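Local coordinates for phospho-furanose lactonase (Mycoplasma synoviae, PDB 3OVG), which hydrolyses 1,4-lactones, including D-xylono- and L-arabino-1,4-lactone 5-phosphate, using two zinc ions per subunit, at residues A8-G13 and N94-T99; G182-V187 and R326-D331; D49-E54 and R282-T287; V74-L79 and E132-Y137. All blocks are in the same frame, centred on the assembly; numbering follows the deposited sequence.

Contact 1 (A8-G13 and N94-T99); sequences ARTVLG and NVIMST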
loop_
_atom_site.group_PDB
_atom_site.type_symbol
_atom_site.label_atom_id
_atom_site.label_comp_id
_atom_site.label_asym_id
_atom_site.label_seq_id
_atom_site.Cartn_x
_atom_site.Cartn_y
_atom_site.Cartn_z
ATOM N N ALA A 8 40.488 20.280 13.121
ATOM C CA ALA A 8 39.204 19.614 12.920
ATOM C C ALA A 8 39.064 18.607 14.053
ATOM O O ALA A 8 40.054 18.120 14.597
ATOM C CB ALA A 8 39.163 18.917 11.576
ATOM N N ARG A 9 37.839 18.271 14.397
ATOM C CA ARG A 9 37.635 17.395 15.546
ATOM C C ARG A 9 37.192 16.008 15.071
ATOM O O ARG A 9 36.040 15.843 14.680
ATOM C CB ARG A 9 36.582 18.008 16.482
ATOM C CG ARG A 9 36.172 17.102 17.637
ATOM C CD ARG A 9 35.733 17.937 18.829
ATOM N NE ARG A 9 36.806 18.807 19.306
ATOM C CZ ARG A 9 36.625 19.888 20.072
ATOM N NH1 ARG A 9 35.411 20.268 20.456
ATOM N NH2 ARG A 9 37.667 20.616 20.433
ATOM N N THR A 10 38.099 15.024 15.073
ATOM C CA THR A 10 37.756 13.673 14.651
ATOM C C THR A 10 37.396 12.843 15.855
ATOM O O THR A 10 37.581 13.281 17.006
ATOM C CB THR A 10 38.902 12.928 13.881
ATOM O OG1 THR A 10 39.902 12.466 14.797
ATOM C CG2 THR A 10 39.526 13.810 12.844
ATOM N N VAL A 11 36.869 11.650 15.591
ATOM C CA VAL A 11 36.464 10.741 16.660
ATOM C C VAL A 11 37.673 10.302 17.455
ATOM O O VAL A 11 37.569 9.995 18.615
ATOM C CB VAL A 11 35.650 9.519 16.121
ATOM C CG1 VAL A 11 34.373 10.035 15.433
ATOM C CG2 VAL A 11 36.515 8.652 15.164
ATOM N N LEU A 12 38.846 10.350 16.851
ATOM C CA LEU A 12 40.034 9.951 17.596
ATOM C C LEU A 12 40.777 11.152 18.149
ATOM O O LEU A 12 41.858 10.991 18.690
ATOM C CB LEU A 12 40.971 9.135 16.720
ATOM C CG LEU A 12 40.833 7.604 16.697
ATOM C CD1 LEU A 12 39.556 7.065 17.334
ATOM C CD2 LEU A 12 41.025 7.088 15.279
ATOM N N GLY A 13 40.209 12.355 18.021
ATOM C CA GLY A 13 40.900 13.544 18.513
ATOM C C GLY A 13 41.069 14.685 17.509
ATOM O O GLY A 13 40.860 14.518 16.294
ATOM N N ASN A 94 40.719 9.419 8.583
ATOM C CA ASN A 94 40.069 10.137 9.686
ATOM C C ASN A 94 38.550 10.063 9.572
ATOM O O ASN A 94 37.997 10.097 8.455
ATOM C CB ASN A 94 40.433 11.627 9.718
ATOM C CG ASN A 94 41.947 11.890 9.763
ATOM O OD1 ASN A 94 42.544 12.341 8.764
ATOM N ND2 ASN A 94 42.566 11.629 10.919
ATOM N N VAL A 95 37.880 9.999 10.720
ATOM C CA VAL A 95 36.419 10.075 10.768
ATOM C C VAL A 95 35.923 11.250 11.628
ATOM O O VAL A 95 36.395 11.487 12.761
ATOM C CB VAL A 95 35.823 8.780 11.288
ATOM C CG1 VAL A 95 34.291 8.904 11.381
ATOM C CG2 VAL A 95 36.236 7.600 10.379
ATOM N N ILE A 96 34.981 12.005 11.076
ATOM C CA ILE A 96 34.371 13.084 11.824
ATOM C C ILE A 96 32.908 12.733 11.956
ATOM O O ILE A 96 32.245 12.441 10.962
ATOM C CB ILE A 96 34.549 14.423 11.126
ATOM C CG1 ILE A 96 36.036 14.823 11.135
ATOM C CG2 ILE A 96 33.673 15.502 11.815
ATOM C CD1 ILE A 96 36.295 16.154 10.391
HETATM N N MSE A 97 32.396 12.719 13.182
HETATM C CA MSE A 97 31.008 12.332 13.373
HETATM C C MSE A 97 30.161 13.549 13.727
HETATM O O MSE A 97 30.712 14.598 14.059
HETATM C CB MSE A 97 30.898 11.242 14.451
HETATM C CG MSE A 97 31.406 9.884 13.935
HETATM SE SE MSE A 97 31.080 8.553 15.364
HETATM C CE MSE A 97 29.161 8.171 15.062
ATOM N N SER A 98 28.831 13.388 13.713
ATOM C CA SER A 98 27.941 14.540 13.806
ATOM C C SER A 98 27.071 14.537 15.025
ATOM O O SER A 98 26.637 13.467 15.501
ATOM C CB SER A 98 27.050 14.612 12.579
ATOM O OG SER A 98 26.265 15.791 12.592
ATOM N N THR A 99 26.770 15.728 15.525
ATOM C CA THR A 99 25.640 15.834 16.453
ATOM C C THR A 99 24.423 16.509 15.755
ATOM O O THR A 99 24.361 16.585 14.538
ATOM C CB THR A 99 26.026 16.514 17.820
ATOM O OG1 THR A 99 24.904 16.475 18.702
ATOM C CG2 THR A 99 26.446 17.989 17.642
HETATM O O HOH W 1 34.042 13.677 15.248
#

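Contact 2 (G182-V187 and R326-D331); sequences GCPILV and RVLAFD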
loop_
_atom_site.group_PDB
_atom_site.type_symbol
_atom_site.label_atom_id
_atom_site.label_comp_id
_atom_site.label_asym_id
_atom_site.label_seq_id
_atom_site.Cartn_x
_atom_site.Cartn_y
_atom_site.Cartn_z
ATOM N N GLY A 182 32.449 26.688 18.114
ATOM C CA GLY A 182 33.246 26.911 16.919
ATOM C C GLY A 182 33.056 25.840 15.854
ATOM O O GLY A 182 33.714 25.900 14.810
ATOM N N CYS A 183 32.171 24.854 16.097
ATOM C CA CYS A 183 32.083 23.707 15.166
ATOM C C CYS A 183 31.438 24.015 13.792
ATOM O O CYS A 183 30.615 24.927 13.664
ATOM C CB CYS A 183 31.365 22.526 15.821
ATOM S SG CYS A 183 29.567 22.719 15.977
ATOM N N PRO A 184 31.804 23.242 12.757
ATOM C CA PRO A 184 31.123 23.362 11.467
ATOM C C PRO A 184 29.675 22.869 11.521
ATOM O O PRO A 184 29.235 22.249 12.510
ATOM C CB PRO A 184 31.946 22.474 10.520
ATOM C CG PRO A 184 32.975 21.779 11.340
ATOM C CD PRO A 184 32.880 22.233 12.765
ATOM N N ILE A 185 28.944 23.186 10.455
ATOM C CA ILE A 185 27.525 22.899 10.315
ATOM C C ILE A 185 27.382 22.270 8.943
ATOM O O ILE A 185 27.994 22.751 7.978
ATOM C CB ILE A 185 26.701 24.229 10.352
ATOM C CG1 ILE A 185 26.772 24.897 11.740
ATOM C CG2 ILE A 185 25.273 24.018 9.929
ATOM C CD1 ILE A 185 26.162 26.272 11.781
ATOM N N LEU A 186 26.621 21.187 8.838
ATOM C CA LEU A 186 26.145 20.768 7.517
ATOM C C LEU A 186 24.625 20.564 7.529
ATOM O O LEU A 186 24.076 19.891 8.424
ATOM C CB LEU A 186 26.872 19.515 7.022
ATOM C CG LEU A 186 26.440 18.974 5.630
ATOM C CD1 LEU A 186 27.606 18.352 4.823
ATOM C CD2 LEU A 186 25.292 17.958 5.751
ATOM N N VAL A 187 23.944 21.159 6.565
ATOM C CA VAL A 187 22.484 21.017 6.452
ATOM C C VAL A 187 22.020 20.169 5.252
ATOM O O VAL A 187 22.438 20.416 4.119
ATOM C CB VAL A 187 21.779 22.376 6.433
ATOM C CG1 VAL A 187 20.233 22.188 6.537
ATOM C CG2 VAL A 187 22.261 23.243 7.626
ATOM N N ARG A 326 39.124 24.500 5.061
ATOM C CA ARG A 326 38.456 25.728 5.485
ATOM C C ARG A 326 37.169 25.470 6.266
ATOM O O ARG A 326 37.030 25.907 7.397
ATOM C CB ARG A 326 38.146 26.619 4.280
ATOM C CG ARG A 326 37.341 27.839 4.648
ATOM C CD ARG A 326 37.176 28.806 3.466
ATOM N NE ARG A 326 36.373 28.270 2.359
ATOM C CZ ARG A 326 35.061 28.050 2.428
ATOM N NH1 ARG A 326 34.403 28.288 3.558
ATOM N NH2 ARG A 326 34.401 27.572 1.374
ATOM N N VAL A 327 36.228 24.751 5.670
ATOM C CA VAL A 327 34.881 24.681 6.231
ATOM C C VAL A 327 34.759 23.762 7.456
ATOM O O VAL A 327 33.829 23.926 8.238
ATOM C CB VAL A 327 33.836 24.298 5.174
ATOM C CG1 VAL A 327 33.854 25.301 4.044
ATOM C CG2 VAL A 327 34.088 22.870 4.632
ATOM N N LEU A 328 35.707 22.836 7.634
ATOM C CA LEU A 328 35.662 21.890 8.752
ATOM C C LEU A 328 36.509 22.329 9.952
ATOM O O LEU A 328 36.480 21.681 11.001
ATOM C CB LEU A 328 36.104 20.487 8.299
ATOM C CG LEU A 328 35.207 19.789 7.261
ATOM C CD1 LEU A 328 35.873 18.454 6.884
ATOM C CD2 LEU A 328 33.835 19.509 7.856
ATOM N N ALA A 329 37.266 23.419 9.799
ATOM C CA ALA A 329 38.121 23.912 10.885
ATOM C C ALA A 329 37.259 24.531 11.981
ATOM O O ALA A 329 36.323 25.246 11.661
ATOM C CB ALA A 329 39.110 24.959 10.329
ATOM N N PHE A 330 37.536 24.282 13.256
ATOM C CA PHE A 330 36.780 24.995 14.287
ATOM C C PHE A 330 37.063 26.498 14.261
ATOM O O PHE A 330 38.202 26.925 14.028
ATOM C CB PHE A 330 37.084 24.435 15.681
ATOM C CG PHE A 330 36.179 23.275 16.079
ATOM C CD1 PHE A 330 35.972 22.213 15.212
ATOM C CD2 PHE A 330 35.543 23.264 17.305
ATOM C CE1 PHE A 330 35.154 21.144 15.560
ATOM C CE2 PHE A 330 34.725 22.183 17.683
ATOM C CZ PHE A 330 34.526 21.133 16.820
ATOM N N ASP A 331 36.034 27.304 14.512
ATOM C CA ASP A 331 36.240 28.734 14.756
ATOM C C ASP A 331 36.623 28.863 16.202
ATOM O O ASP A 331 36.456 27.900 16.965
ATOM C CB ASP A 331 34.941 29.519 14.571
ATOM C CG ASP A 331 34.768 30.020 13.177
ATOM O OD1 ASP A 331 35.668 29.761 12.342
ATOM O OD2 ASP A 331 33.744 30.676 12.928
#

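Contact 3 (D49-E54 and R282-T287); sequences DASIKE and RNYGLT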
loop_
_atom_site.group_PDB
_atom_site.type_symbol
_atom_site.label_atom_id
_atom_site.label_comp_id
_atom_site.label_asym_id
_atom_site.label_seq_id
_atom_site.Cartn_x
_atom_site.Cartn_y
_atom_site.Cartn_z
ATOM N N ASP A 49 33.101 -4.858 8.895
ATOM C CA ASP A 49 34.134 -5.372 7.991
ATOM C C ASP A 49 33.970 -4.783 6.608
ATOM O O ASP A 49 34.921 -4.371 6.009
ATOM C CB ASP A 49 34.133 -6.911 7.940
ATOM C CG ASP A 49 34.560 -7.528 9.262
ATOM O OD1 ASP A 49 35.208 -6.801 10.060
ATOM O OD2 ASP A 49 34.262 -8.726 9.518
ATOM N N ALA A 50 32.755 -4.744 6.099
ATOM C CA ALA A 50 32.530 -4.170 4.771
ATOM C C ALA A 50 32.851 -2.690 4.704
ATOM O O ALA A 50 33.304 -2.207 3.665
ATOM C CB ALA A 50 31.105 -4.415 4.310
ATOM N N SER A 51 32.574 -1.962 5.785
ATOM C CA SER A 51 32.782 -0.509 5.792
ATOM C C SER A 51 34.269 -0.194 5.741
ATOM O O SER A 51 34.736 0.736 5.020
ATOM C CB SER A 51 32.156 0.129 7.037
ATOM O OG SER A 51 30.751 -0.046 7.041
ATOM N N ILE A 52 35.017 -0.968 6.529
ATOM C CA ILE A 52 36.470 -0.833 6.586
ATOM C C ILE A 52 37.110 -1.131 5.229
ATOM O O ILE A 52 37.989 -0.403 4.782
ATOM C CB ILE A 52 37.032 -1.756 7.658
ATOM C CG1 ILE A 52 36.562 -1.295 9.053
ATOM C CG2 ILE A 52 38.528 -1.845 7.554
ATOM C CD1 ILE A 52 36.966 -2.217 10.197
ATOM N N LYS A 53 36.677 -2.199 4.564
ATOM C CA LYS A 53 37.209 -2.475 3.221
ATOM C C LYS A 53 36.858 -1.338 2.271
ATOM O O LYS A 53 37.652 -0.968 1.432
ATOM C CB LYS A 53 36.659 -3.792 2.657
ATOM C CG LYS A 53 37.006 -5.045 3.481
ATOM C CD LYS A 53 36.154 -6.241 3.006
ATOM C CE LYS A 53 36.561 -7.519 3.753
ATOM N NZ LYS A 53 35.642 -8.678 3.506
ATOM N N GLU A 54 35.656 -0.776 2.390
ATOM C CA GLU A 54 35.308 0.361 1.527
ATOM C C GLU A 54 36.230 1.550 1.820
ATOM O O GLU A 54 36.775 2.182 0.907
ATOM C CB GLU A 54 33.811 0.749 1.657
ATOM C CG GLU A 54 33.237 1.619 0.523
ATOM C CD GLU A 54 33.063 0.859 -0.822
ATOM O OE1 GLU A 54 33.353 -0.368 -0.906
ATOM O OE2 GLU A 54 32.655 1.506 -1.803
ATOM N N ARG A 282 30.550 -0.532 -2.752
ATOM C CA ARG A 282 30.983 -1.730 -3.457
ATOM C C ARG A 282 30.993 -2.948 -2.529
ATOM O O ARG A 282 30.400 -3.971 -2.832
ATOM C CB ARG A 282 32.380 -1.540 -4.031
ATOM C CG ARG A 282 32.747 -2.611 -5.059
ATOM C CD ARG A 282 34.149 -2.385 -5.654
ATOM N NE ARG A 282 35.206 -2.954 -4.799
ATOM C CZ ARG A 282 35.528 -4.241 -4.778
ATOM N NH1 ARG A 282 36.491 -4.686 -3.980
ATOM N NH2 ARG A 282 34.886 -5.086 -5.567
ATOM N N ASN A 283 31.664 -2.813 -1.391
ATOM C CA ASN A 283 31.816 -3.942 -0.478
ATOM C C ASN A 283 30.506 -4.351 0.187
ATOM O O ASN A 283 30.179 -5.511 0.250
ATOM C CB ASN A 283 32.976 -3.692 0.503
ATOM C CG ASN A 283 34.329 -3.888 -0.159
ATOM O OD1 ASN A 283 34.770 -5.033 -0.365
ATOM N ND2 ASN A 283 34.987 -2.783 -0.521
ATOM N N TYR A 284 29.724 -3.382 0.634
ATOM C CA TYR A 284 28.328 -3.667 1.003
ATOM C C TYR A 284 27.535 -4.366 -0.120
ATOM O O TYR A 284 26.770 -5.327 0.133
ATOM C CB TYR A 284 27.629 -2.374 1.435
ATOM C CG TYR A 284 27.641 -2.074 2.928
ATOM C CD1 TYR A 284 27.023 -2.934 3.833
ATOM C CD2 TYR A 284 28.229 -0.910 3.422
ATOM C CE1 TYR A 284 26.990 -2.658 5.200
ATOM C CE2 TYR A 284 28.223 -0.617 4.788
ATOM C CZ TYR A 284 27.582 -1.496 5.674
ATOM O OH TYR A 284 27.536 -1.216 7.021
ATOM N N GLY A 285 27.670 -3.889 -1.358
ATOM C CA GLY A 285 27.033 -4.580 -2.482
ATOM C C GLY A 285 27.385 -6.081 -2.515
ATOM O O GLY A 285 26.525 -6.954 -2.679
ATOM N N LEU A 286 28.655 -6.394 -2.329
ATOM C CA LEU A 286 29.084 -7.774 -2.396
ATOM C C LEU A 286 28.389 -8.637 -1.339
ATOM O O LEU A 286 28.038 -9.791 -1.600
ATOM C CB LEU A 286 30.600 -7.843 -2.240
ATOM C CG LEU A 286 31.540 -8.040 -3.443
ATOM C CD1 LEU A 286 30.950 -7.756 -4.807
ATOM C CD2 LEU A 286 32.883 -7.332 -3.211
ATOM N N THR A 287 28.190 -8.089 -0.141
ATOM C CA THR A 287 27.459 -8.828 0.909
ATOM C C THR A 287 26.042 -9.143 0.461
ATOM O O THR A 287 25.401 -10.082 0.969
ATOM C CB THR A 287 27.414 -8.073 2.271
ATOM O OG1 THR A 287 26.537 -6.937 2.201
ATOM C CG2 THR A 287 28.819 -7.620 2.688
HETATM O O HOH W 2 31.043 -1.151 1.759
#

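Contact 4 (V74-L79 and E132-Y137); sequences VGRDVL and EGMDEY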
loop_
_atom_site.group_PDB
_atom_site.type_symbol
_atom_site.label_atom_id
_atom_site.label_comp_id
_atom_site.label_asym_id
_atom_site.label_seq_id
_atom_site.Cartn_x
_atom_site.Cartn_y
_atom_site.Cartn_z
ATOM N N VAL A 74 19.034 9.404 14.238
ATOM C CA VAL A 74 18.753 8.799 12.945
ATOM C C VAL A 74 19.942 7.937 12.481
ATOM O O VAL A 74 20.774 8.369 11.709
ATOM C CB VAL A 74 18.317 9.874 11.934
ATOM C CG1 VAL A 74 17.980 9.259 10.570
ATOM C CG2 VAL A 74 17.088 10.584 12.472
ATOM N N GLY A 75 20.044 6.732 13.032
ATOM C CA GLY A 75 21.013 5.755 12.564
ATOM C C GLY A 75 22.430 5.734 13.116
ATOM O O GLY A 75 23.158 4.762 12.873
ATOM N N ARG A 76 22.807 6.761 13.880
ATOM C CA ARG A 76 24.189 6.940 14.319
ATOM C C ARG A 76 24.588 5.823 15.242
ATOM O O ARG A 76 23.829 5.444 16.161
ATOM C CB ARG A 76 24.377 8.287 15.025
ATOM C CG ARG A 76 25.835 8.693 15.183
ATOM C CD ARG A 76 26.018 10.018 15.982
ATOM N NE ARG A 76 25.738 9.815 17.414
ATOM C CZ ARG A 76 25.794 10.756 18.357
ATOM N NH1 ARG A 76 26.092 12.027 18.039
ATOM N NH2 ARG A 76 25.504 10.414 19.637
ATOM N N ASP A 77 25.794 5.313 15.023
ATOM C CA ASP A 77 26.326 4.223 15.837
ATOM C C ASP A 77 27.761 4.598 16.221
ATOM O O ASP A 77 28.698 4.439 15.435
ATOM C CB ASP A 77 26.240 2.892 15.072
ATOM C CG ASP A 77 26.657 1.684 15.923
ATOM O OD1 ASP A 77 27.465 1.856 16.859
ATOM O OD2 ASP A 77 26.198 0.556 15.632
ATOM N N VAL A 78 27.916 5.113 17.435
ATOM C CA VAL A 78 29.221 5.549 17.930
ATOM C C VAL A 78 30.221 4.402 18.031
ATOM O O VAL A 78 31.369 4.520 17.625
ATOM C CB VAL A 78 29.083 6.222 19.345
ATOM C CG1 VAL A 78 30.439 6.454 19.987
ATOM C CG2 VAL A 78 28.325 7.490 19.243
ATOM N N LEU A 79 29.806 3.300 18.638
ATOM C CA LEU A 79 30.730 2.188 18.856
ATOM C C LEU A 79 31.216 1.576 17.554
ATOM O O LEU A 79 32.402 1.360 17.356
ATOM C CB LEU A 79 30.071 1.109 19.720
ATOM C CG LEU A 79 29.736 1.671 21.106
ATOM C CD1 LEU A 79 28.953 0.652 21.938
ATOM C CD2 LEU A 79 31.001 2.014 21.791
ATOM N N GLU A 132 32.275 17.326 25.309
ATOM C CA GLU A 132 32.559 16.304 26.296
ATOM C C GLU A 132 32.696 14.921 25.664
ATOM O O GLU A 132 33.696 14.230 25.863
ATOM C CB GLU A 132 31.477 16.305 27.369
ATOM C CG GLU A 132 31.483 17.581 28.202
ATOM C CD GLU A 132 30.301 17.629 29.143
ATOM O OE1 GLU A 132 30.099 16.639 29.871
ATOM O OE2 GLU A 132 29.570 18.637 29.141
ATOM N N GLY A 133 31.679 14.524 24.911
ATOM C CA GLY A 133 31.698 13.236 24.236
ATOM C C GLY A 133 30.314 12.879 23.712
ATOM O O GLY A 133 29.307 13.240 24.320
HETATM N N MSE A 134 30.262 12.169 22.580
HETATM C CA MSE A 134 28.988 11.660 22.091
HETATM C C MSE A 134 28.366 10.631 23.024
HETATM O O MSE A 134 29.051 9.767 23.554
HETATM C CB MSE A 134 29.160 11.057 20.715
HETATM C CG MSE A 134 29.391 12.142 19.672
HETATM SE SE MSE A 134 29.802 11.338 17.930
HETATM C CE MSE A 134 31.606 10.659 18.416
ATOM N N ASP A 135 27.059 10.707 23.196
ATOM C CA ASP A 135 26.328 9.649 23.922
ATOM C C ASP A 135 26.401 8.337 23.119
ATOM O O ASP A 135 25.977 8.273 21.943
ATOM C CB ASP A 135 24.862 10.087 24.160
ATOM C CG ASP A 135 24.026 9.038 24.917
ATOM O OD1 ASP A 135 24.593 8.104 25.513
ATOM O OD2 ASP A 135 22.789 9.159 24.895
ATOM N N GLU A 136 26.949 7.291 23.726
ATOM C CA GLU A 136 26.959 5.978 23.076
ATOM C C GLU A 136 25.553 5.455 22.859
ATOM O O GLU A 136 25.363 4.569 22.034
ATOM C CB GLU A 136 27.759 4.946 23.884
ATOM C CG GLU A 136 29.247 5.256 23.937
ATOM C CD GLU A 136 30.027 4.287 24.826
ATOM O OE1 GLU A 136 29.393 3.434 25.500
ATOM O OE2 GLU A 136 31.280 4.391 24.832
ATOM N N TYR A 137 24.578 5.985 23.618
ATOM C CA TYR A 137 23.163 5.604 23.464
ATOM C C TYR A 137 22.428 6.570 22.534
ATOM O O TYR A 137 21.203 6.484 22.395
ATOM C CB TYR A 137 22.434 5.577 24.798
ATOM C CG TYR A 137 23.048 4.658 25.814
ATOM C CD1 TYR A 137 23.693 3.503 25.422
ATOM C CD2 TYR A 137 22.950 4.932 27.168
ATOM C CE1 TYR A 137 24.249 2.636 26.357
ATOM C CE2 TYR A 137 23.515 4.081 28.109
ATOM C CZ TYR A 137 24.159 2.945 27.696
ATOM O OH TYR A 137 24.703 2.094 28.622
HETATM O O HOH W 3 26.574 3.849 19.708
#

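Contact 1 (A8-G13 and N94-T99)
Asn94 meets the other segment through its CB, which packs against the methyl CG2 of Thr10. At the next residue the carbonyl of Val95 takes the contact's one direct backbone bond: Val11 N donates to Val95 O over 2.9 Å, almost in line with the carbonyl. The same oxygen presses against Thr10 CB at 3.1 Å, while Val11 CG2 rests on Val95 CB. The two strands run nearly perpendicular, their axes at 95°, so they share this single bond and not a ladder. Residues 8-13 form one arm and the type I turn of an N-terminal beta hairpin, which lies across strand 94-97, the third parallel strand of the TIM barrel. In the turn Gly13 O accepts from both the N and OG1 of Thr10, and OG1 itself accepts from Leu12 N in an ST turn. Ile96 follows with CG1 against Arg9 O (3.7 Å) and Thr10 CG2; chi1 of -67° puts CG1 beside the backbone N, and CD1, anti at chi2 (178°), lies 4.2 Å from Ala8 CB. A water spans the next step, donating to Arg9 O and accepting from Met97 N at 2.8 Å. Selenomethionine Met97 ends the contact: its CG sits only 3.3 Å from Val11 CG1, a tight fit, and SE comes to 3.6 Å from that same methyl.

Contact 2 (G182-V187 and R326-D331)
Phe330 spreads its ring beneath the backbone of Cys183, whose CA sits 3.8 Å from the ring centroid and 7° off the normal, a CH-pi contact over the centre of the face. Cys183 CB lies over that same face, 3.6 Å from Phe330 CZ. The contact belongs to the TIM barrel of the phosphotriesterase family: residues 182-184 lead from helix 165-181 into barrel strand 185-190, and residues 328-331 are the chain leaving helix 313-327. Next to the cysteine, Pro184 crosses the phenylalanine at about a right angle, with CD 3.8 Å from Phe330 CE1. The rest of the proline ring turns to the end of the helix, where CB meets Val327 O at 3.3 Å and CG packs on both Leu328 O and Leu328 CD2. The C-H groups of the proline thus cover two carbonyl oxygens of the chain as it leaves its helix. Nearby, Lys211 NZ binds the carbonyls of Arg326 and Ala329, and Phe7 stacks on the Phe330 ring, bringing the N-terminal strand to this corner of the barrel. Backbone atoms close the other end of the contact. Asp331 N donates to Gly182 O over 2.7 Å, tilted 17° from the carbonyl plane, while the carboxylate of Asp331 turns to Asn208. Gly182, leaving its helix with positive phi (85°), has no side chain to stand between the two backbones, and its CA makes a C-H...O contact of 3.4 Å with Asp331 O.

Contact 3 (D49-E54 and R282-T287)
Glu54 reaches from helix 48-60 to the first turn of helix 282-287, where its carboxylate takes N-H groups of Arg282 and Asn283. From CB the chain leaves with CG anti to the backbone N (chi1 -162°), and a bend at chi2 (71°) carries CD to 3.5 Å from Arg282 N. OE1 accepts twice from Asn283: from the backbone N at 3.0 Å, which approaches from above the carboxylate plane, and from ND2 at 2.9 Å, nearly along the C-O axis. OE2 is met, also from above the plane, by Arg282 N at 3.1 Å, and takes a further bond from Leu295 N. The helices pack at 144° with axes 8.3 Å apart; helix 48-60 belongs to the outer layer of the TIM barrel, and helix 282-287 is a short helix in the connection that follows strand 269-271. One residue earlier, Lys53 CB lies against the amide of Asn283, whose ND2 also donates to Glu57. A water joins Ala50 O to Tyr284 N. Ala50 CB sits over one face of the Tyr284 ring, and the tyrosine side chain packs on Ile278, a substrate-binding residue. Arg282 sends its guanidinium to Glu57 and to Glu351 of a neighbouring subunit. With two backbone N-H groups of the helix start and the Asn283 amide on one carboxylate, the negative charge of Glu54 is probably stabilised by the positive end of that helix, and bonds to both oxygens probably restrict rotation of the carboxylate.

Contact 4 (V74-L79 and E132-Y137)
On the catalytic face of the TIM barrel, in the loop that joins strand 63-68 to helix 78-88, Arg76 lays its guanidinium against the side chain of selenomethionine Met134. The selenium stands 3.7 Å above the guanidinium plane, displaced toward the rim, and CG lies over the same face at 3.7 Å from Arg76 NH1. A bend at chi3 (72°) turns NE out of the otherwise extended chain. At the edge of the group, NH2 makes a weak bond to Asp135 O (3.2 Å, N-H...O 124°). The charge itself is met by Glu129, which bridges to NH1 and whose other oxygen accepts from Asp135 N; NH1 also donates to Ser98 O. Arg76 thus ties strand end, helix 119-131 and the following loop together, about 8 Å between its side chain and that of the zinc ligand His28. Asp77 caps the start of helix 78-88, and in the first turn Val78 CG2 touches both Met134 CB (3.9 Å) and Asp135 O. Leu79 crosses Glu136 at about a right angle, its CD2 3.9 Å from OE2, while OE1 of that glutamate pairs with Lys145. A water donates to Glu136 O at 2.7 Å and accepts weakly from Val78 N. In the bend of the loop Asp135 OD1 takes Tyr137 N at 2.8 Å, an Asx turn in which the donor stands well above the carboxylate plane.

Contacts 1 and 2 are buried and largely apolar, and they touch: Arg9 and Ala8 of the hairpin pack on Phe330 and Leu328, so the N-terminal hairpin and the chain after the last barrel helix meet. Contact 4, mostly buried with Leu79 exposed at its margin, shares this neighbourhood through strand 94-97, since Met97 packs on both Arg76 and Met134, yet it lies toward the zinc site and relies on a charged network. Contact 3 stands apart, about 17 Å from contact 2 between nearest atoms and on the opposite side of the chain's centre; its buried polar centre, a carboxylate at a helix start, has exposed Lys53 and Thr287 at its margin, beside a subunit interface.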